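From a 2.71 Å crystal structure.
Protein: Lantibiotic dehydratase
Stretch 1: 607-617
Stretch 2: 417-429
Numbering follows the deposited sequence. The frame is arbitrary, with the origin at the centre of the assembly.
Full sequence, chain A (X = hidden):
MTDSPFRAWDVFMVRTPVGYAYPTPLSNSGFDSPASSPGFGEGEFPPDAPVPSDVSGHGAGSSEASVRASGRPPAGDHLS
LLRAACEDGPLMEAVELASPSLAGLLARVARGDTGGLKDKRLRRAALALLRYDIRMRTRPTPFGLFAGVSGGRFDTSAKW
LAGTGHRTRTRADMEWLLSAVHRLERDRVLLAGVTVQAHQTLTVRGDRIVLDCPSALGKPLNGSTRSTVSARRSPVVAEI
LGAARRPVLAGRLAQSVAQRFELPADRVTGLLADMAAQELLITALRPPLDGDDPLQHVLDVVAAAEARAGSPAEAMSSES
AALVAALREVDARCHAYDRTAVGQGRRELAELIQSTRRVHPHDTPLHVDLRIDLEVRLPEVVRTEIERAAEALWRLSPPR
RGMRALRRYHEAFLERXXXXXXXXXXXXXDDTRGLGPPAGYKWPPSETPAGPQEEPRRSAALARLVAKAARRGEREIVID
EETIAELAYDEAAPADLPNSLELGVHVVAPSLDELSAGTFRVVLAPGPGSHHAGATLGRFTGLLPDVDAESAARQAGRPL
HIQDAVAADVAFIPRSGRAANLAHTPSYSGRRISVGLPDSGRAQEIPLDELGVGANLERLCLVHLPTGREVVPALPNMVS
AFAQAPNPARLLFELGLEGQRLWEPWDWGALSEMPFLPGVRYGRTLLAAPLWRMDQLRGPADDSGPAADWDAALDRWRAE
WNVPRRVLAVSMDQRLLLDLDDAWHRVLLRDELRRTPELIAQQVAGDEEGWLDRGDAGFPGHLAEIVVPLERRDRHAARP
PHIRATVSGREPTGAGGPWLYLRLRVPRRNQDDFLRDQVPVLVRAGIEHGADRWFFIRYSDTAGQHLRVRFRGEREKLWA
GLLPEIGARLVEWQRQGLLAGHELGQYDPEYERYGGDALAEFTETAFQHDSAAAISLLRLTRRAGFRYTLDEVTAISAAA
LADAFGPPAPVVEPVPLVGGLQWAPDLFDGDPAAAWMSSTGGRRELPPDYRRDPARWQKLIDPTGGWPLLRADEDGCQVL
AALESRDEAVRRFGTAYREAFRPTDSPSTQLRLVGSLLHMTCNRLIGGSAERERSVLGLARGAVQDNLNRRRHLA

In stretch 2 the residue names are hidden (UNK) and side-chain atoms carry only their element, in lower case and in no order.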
# COMPACT_ATOMS: atom_id res chain seq x y z
N PRO A 607 -16.51 -20.60 -28.52
CA PRO A 607 -17.41 -19.59 -27.97
C PRO A 607 -17.04 -19.23 -26.53
O PRO A 607 -16.75 -20.10 -25.70
CB PRO A 607 -18.79 -20.28 -28.00
CG PRO A 607 -18.58 -21.56 -28.77
CD PRO A 607 -17.15 -21.92 -28.53
N LEU A 608 -17.06 -17.94 -26.26
CA LEU A 608 -16.74 -17.40 -24.95
C LEU A 608 -17.49 -18.10 -23.80
O LEU A 608 -16.88 -18.41 -22.77
CB LEU A 608 -17.04 -15.91 -24.96
CG LEU A 608 -16.70 -15.09 -23.75
CD1 LEU A 608 -15.27 -15.44 -23.40
CD2 LEU A 608 -16.80 -13.66 -24.19
N ASP A 609 -18.78 -18.36 -23.96
CA ASP A 609 -19.56 -18.92 -22.86
C ASP A 609 -19.24 -20.37 -22.57
O ASP A 609 -19.83 -20.96 -21.68
CB ASP A 609 -21.08 -18.73 -23.05
CG ASP A 609 -21.63 -19.41 -24.32
OD1 ASP A 609 -21.03 -20.39 -24.85
OD2 ASP A 609 -22.71 -18.95 -24.78
N GLU A 610 -18.30 -20.94 -23.32
CA GLU A 610 -17.87 -22.31 -23.06
C GLU A 610 -16.62 -22.34 -22.21
O GLU A 610 -16.10 -23.42 -21.89
CB GLU A 610 -17.63 -23.08 -24.35
CG GLU A 610 -18.83 -23.21 -25.25
CD GLU A 610 -18.56 -24.15 -26.45
OE1 GLU A 610 -17.45 -24.77 -26.51
OE2 GLU A 610 -19.44 -24.25 -27.34
N LEU A 611 -16.12 -21.16 -21.86
CA LEU A 611 -14.85 -21.04 -21.17
C LEU A 611 -14.97 -20.89 -19.65
O LEU A 611 -15.88 -20.26 -19.16
CB LEU A 611 -14.05 -19.89 -21.79
CG LEU A 611 -13.74 -20.12 -23.27
CD1 LEU A 611 -12.89 -18.99 -23.88
CD2 LEU A 611 -13.03 -21.48 -23.42
N GLY A 612 -14.04 -21.49 -18.91
CA GLY A 612 -14.01 -21.41 -17.46
C GLY A 612 -12.61 -21.11 -16.94
O GLY A 612 -11.62 -21.14 -17.69
N VAL A 613 -12.51 -20.76 -15.66
CA VAL A 613 -11.22 -20.46 -15.07
C VAL A 613 -11.07 -21.30 -13.79
O VAL A 613 -11.98 -21.33 -12.96
CB VAL A 613 -11.07 -18.96 -14.77
CG1 VAL A 613 -9.64 -18.63 -14.37
CG2 VAL A 613 -11.47 -18.11 -15.95
N GLY A 614 -9.93 -21.98 -13.66
CA GLY A 614 -9.60 -22.82 -12.52
C GLY A 614 -8.26 -22.31 -12.00
O GLY A 614 -7.68 -21.38 -12.56
N ALA A 615 -7.76 -22.90 -10.92
CA ALA A 615 -6.52 -22.43 -10.32
C ALA A 615 -5.78 -23.53 -9.57
O ALA A 615 -6.40 -24.45 -9.03
CB ALA A 615 -6.81 -21.29 -9.40
N ASN A 616 -4.45 -23.47 -9.58
CA ASN A 616 -3.64 -24.25 -8.63
C ASN A 616 -2.74 -23.27 -7.89
O ASN A 616 -2.88 -22.06 -8.07
CB ASN A 616 -2.82 -25.35 -9.33
CG ASN A 616 -1.83 -24.81 -10.36
OD1 ASN A 616 -1.30 -23.70 -10.25
ND2 ASN A 616 -1.62 -25.59 -11.41
N LEU A 617 -1.81 -23.77 -7.09
CA LEU A 617 -1.01 -22.89 -6.25
C LEU A 617 -0.21 -21.86 -7.03
O LEU A 617 0.08 -20.78 -6.52
CB LEU A 617 -0.10 -23.67 -5.30
CG LEU A 617 -0.90 -24.30 -4.17
CD1 LEU A 617 -1.39 -25.70 -4.54
CD2 LEU A 617 -0.09 -24.34 -2.90
N UNK A 417 -12.50 -19.80 -4.17
CA UNK A 417 -12.99 -20.96 -4.88
C UNK A 417 -12.19 -22.20 -4.64
O UNK A 417 -12.65 -23.31 -4.93
c UNK A 417 -13.86 -19.53 -6.78
c UNK A 417 -15.24 -19.65 -6.77
c UNK A 417 -12.97 -20.67 -6.36
c UNK A 417 -13.31 -18.34 -7.24
o UNK A 417 -16.33 -16.46 -8.05
c UNK A 417 -14.13 -17.31 -7.67
c UNK A 417 -16.05 -18.64 -7.20
c UNK A 417 -15.50 -17.48 -7.64
N UNK A 418 -10.95 -22.01 -4.17
CA UNK A 418 -10.04 -23.13 -4.03
C UNK A 418 -9.49 -23.60 -5.36
O UNK A 418 -9.68 -22.98 -6.42
N UNK A 419 -8.84 -24.76 -5.33
CA UNK A 419 -8.11 -25.27 -6.47
C UNK A 419 -8.82 -26.44 -7.17
O UNK A 419 -8.20 -27.14 -7.96
c UNK A 419 -6.72 -25.67 -6.04
N UNK A 420 -10.09 -26.68 -6.86
CA UNK A 420 -10.82 -27.75 -7.54
C UNK A 420 -12.12 -27.30 -8.14
O UNK A 420 -13.09 -28.04 -8.15
c UNK A 420 -9.84 -29.54 -6.06
c UNK A 420 -11.10 -28.93 -6.61
o UNK A 420 -9.53 -29.30 -4.86
o UNK A 420 -9.16 -30.26 -6.82
N UNK A 421 -12.14 -26.07 -8.64
CA UNK A 421 -13.39 -25.51 -9.12
C UNK A 421 -13.12 -24.61 -10.30
O UNK A 421 -12.13 -23.89 -10.31
n UNK A 421 -17.45 -23.02 -7.84
c UNK A 421 -16.33 -23.82 -7.36
n UNK A 421 -19.09 -21.41 -7.68
n UNK A 421 -17.68 -21.85 -5.88
c UNK A 421 -14.06 -24.72 -8.00
c UNK A 421 -15.30 -23.98 -8.46
c UNK A 421 -18.07 -22.09 -7.13
N UNK A 422 -13.96 -24.71 -11.32
CA UNK A 422 -13.85 -23.81 -12.45
C UNK A 422 -15.05 -22.89 -12.41
O UNK A 422 -16.14 -23.31 -12.03
c UNK A 422 -13.80 -24.58 -13.75
N UNK A 423 -14.85 -21.64 -12.79
CA UNK A 423 -15.95 -20.70 -12.75
C UNK A 423 -16.13 -20.20 -14.16
O UNK A 423 -15.17 -19.79 -14.79
c UNK A 423 -15.33 -20.05 -10.40
c UNK A 423 -15.63 -19.53 -11.80
c UNK A 423 -16.76 -18.53 -11.77
N UNK A 424 -17.34 -20.24 -14.68
CA UNK A 424 -17.48 -19.77 -16.07
C UNK A 424 -16.86 -18.40 -16.21
O UNK A 424 -17.23 -17.56 -15.40
c UNK A 424 -19.56 -20.70 -15.30
c UNK A 424 -18.63 -20.63 -14.09
c UNK A 424 -18.99 -19.69 -16.27
N UNK A 425 -15.88 -18.21 -17.08
CA UNK A 425 -15.36 -16.86 -17.35
C UNK A 425 -16.58 -16.06 -17.72
O UNK A 425 -17.30 -16.49 -18.63
c UNK A 425 -14.59 -14.80 -19.94
c UNK A 425 -14.42 -16.87 -18.56
c UNK A 425 -12.41 -15.61 -19.22
c UNK A 425 -13.83 -15.49 -18.85
N UNK A 426 -16.78 -14.91 -17.09
CA UNK A 426 -17.98 -14.05 -17.28
C UNK A 426 -18.73 -13.97 -15.97
O UNK A 426 -19.08 -12.88 -15.52
c UNK A 426 -19.25 -13.47 -19.53
c UNK A 426 -20.05 -14.16 -20.64
c UNK A 426 -18.94 -14.47 -18.40
c UNK A 426 -17.99 -12.82 -20.13
N UNK A 427 -18.95 -15.11 -15.35
CA UNK A 427 -19.43 -15.10 -13.99
C UNK A 427 -18.30 -14.63 -13.07
O UNK A 427 -18.51 -13.79 -12.18
o UNK A 427 -21.20 -18.69 -12.48
c UNK A 427 -20.28 -16.55 -12.10
o UNK A 427 -20.05 -18.40 -10.61
c UNK A 427 -19.89 -16.47 -13.57
c UNK A 427 -20.53 -17.98 -11.69
N UNK A 428 -17.10 -15.15 -13.29
CA UNK A 428 -15.92 -14.69 -12.58
C UNK A 428 -15.76 -13.19 -12.75
O UNK A 428 -15.46 -12.50 -11.79
c UNK A 428 -12.17 -15.57 -13.05
c UNK A 428 -13.40 -15.07 -12.33
c UNK A 428 -14.67 -15.39 -13.11
c UNK A 428 -13.49 -15.63 -10.92
N UNK A 429 -15.99 -12.67 -13.95
CA UNK A 429 -15.74 -11.26 -14.22
C UNK A 429 -16.85 -10.34 -13.70
O UNK A 429 -16.69 -9.12 -13.68
c UNK A 429 -14.02 -10.85 -17.68
c UNK A 429 -14.10 -11.20 -16.23
c UNK A 429 -13.13 -10.35 -15.44
c UNK A 429 -15.53 -11.02 -15.71
O HOH W 1 -9.64 -24.01 -9.22

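Position 417 carries one carbon leading to a six-carbon ring that bears a single oxygen, and it lies beyond reach of stretch 1; a phenol makes it Tyr417. Position 418 has no side-chain atom, and its phi of 75° is one that favours the same residue: Gly418. At 419 a lone carbon marks Ala419, whose CA lies 3.2 Å from Ala615 O, a CA-H...O contact with an angle at H of 122°.

Position 420 has two carbons, the second carrying two oxygens, and points away from stretch 1. This short carboxylate is Asp420. At 421, three carbons, a nitrogen and a carbon holding two more nitrogens spell a guanidinium, hence Arg421. Its end leads away, so its backbone makes the contact: Arg421 O is 3.5 Å from Gly614 CA and lies 2.7 Å from the O of water 1, within hydrogen-bonding distance. One carbon at 422 gives Ala422, with its CA 3.1 Å from Val613 O.

Position 423 has three carbons, forked at the first, which is Val423. It pairs with Val613 through two bonds, Val423 N to Val613 O at 2.9 Å (152°) and Val613 N to Val423 O at 3.0 Å (148°). At 424 three carbons close onto the backbone nitrogen: Pro424. Lacking an N-H, it sits suitably in a non-hydrogen-bonded pair, its CA 4.1 Å from Gly612 CA.

Position 425 has four carbons forked at the second, which is Leu425; its CA-to-CB bond points toward stretch 1, its CD2 is 3.6 Å from Leu608 CD1, and its N donates to Leu611 O at 2.9 Å. The same fork at 426 gives Leu426, with CD1 4.3 Å from Leu608 CD2. Three carbons ending in two oxygens at 427, out of reach, indicate Glu427. The four forked carbons at 428 are Leu428, whose CD2 is 3.9 Å from Val613 CG2. Those at 429 are likewise forked at the second, giving Leu429, which stays out of reach.

The contact is a short antiparallel pairing flanked by apolar packing. Three backbone hydrogen bonds fix the register, while Val613, on the same sheet face as Val423, packs CG2 against Leu425 CB at 4.1 Å as well as Leu428. Beyond the paired strands, water 1 takes over: its O accepts from Ala615 N at 2.8 Å and lies 3.0 Å from Gly418 O, bridging the backbones. Together the stretches bury 585 Å².

Stretch 2 (417-429) YGADRAVPLLELL
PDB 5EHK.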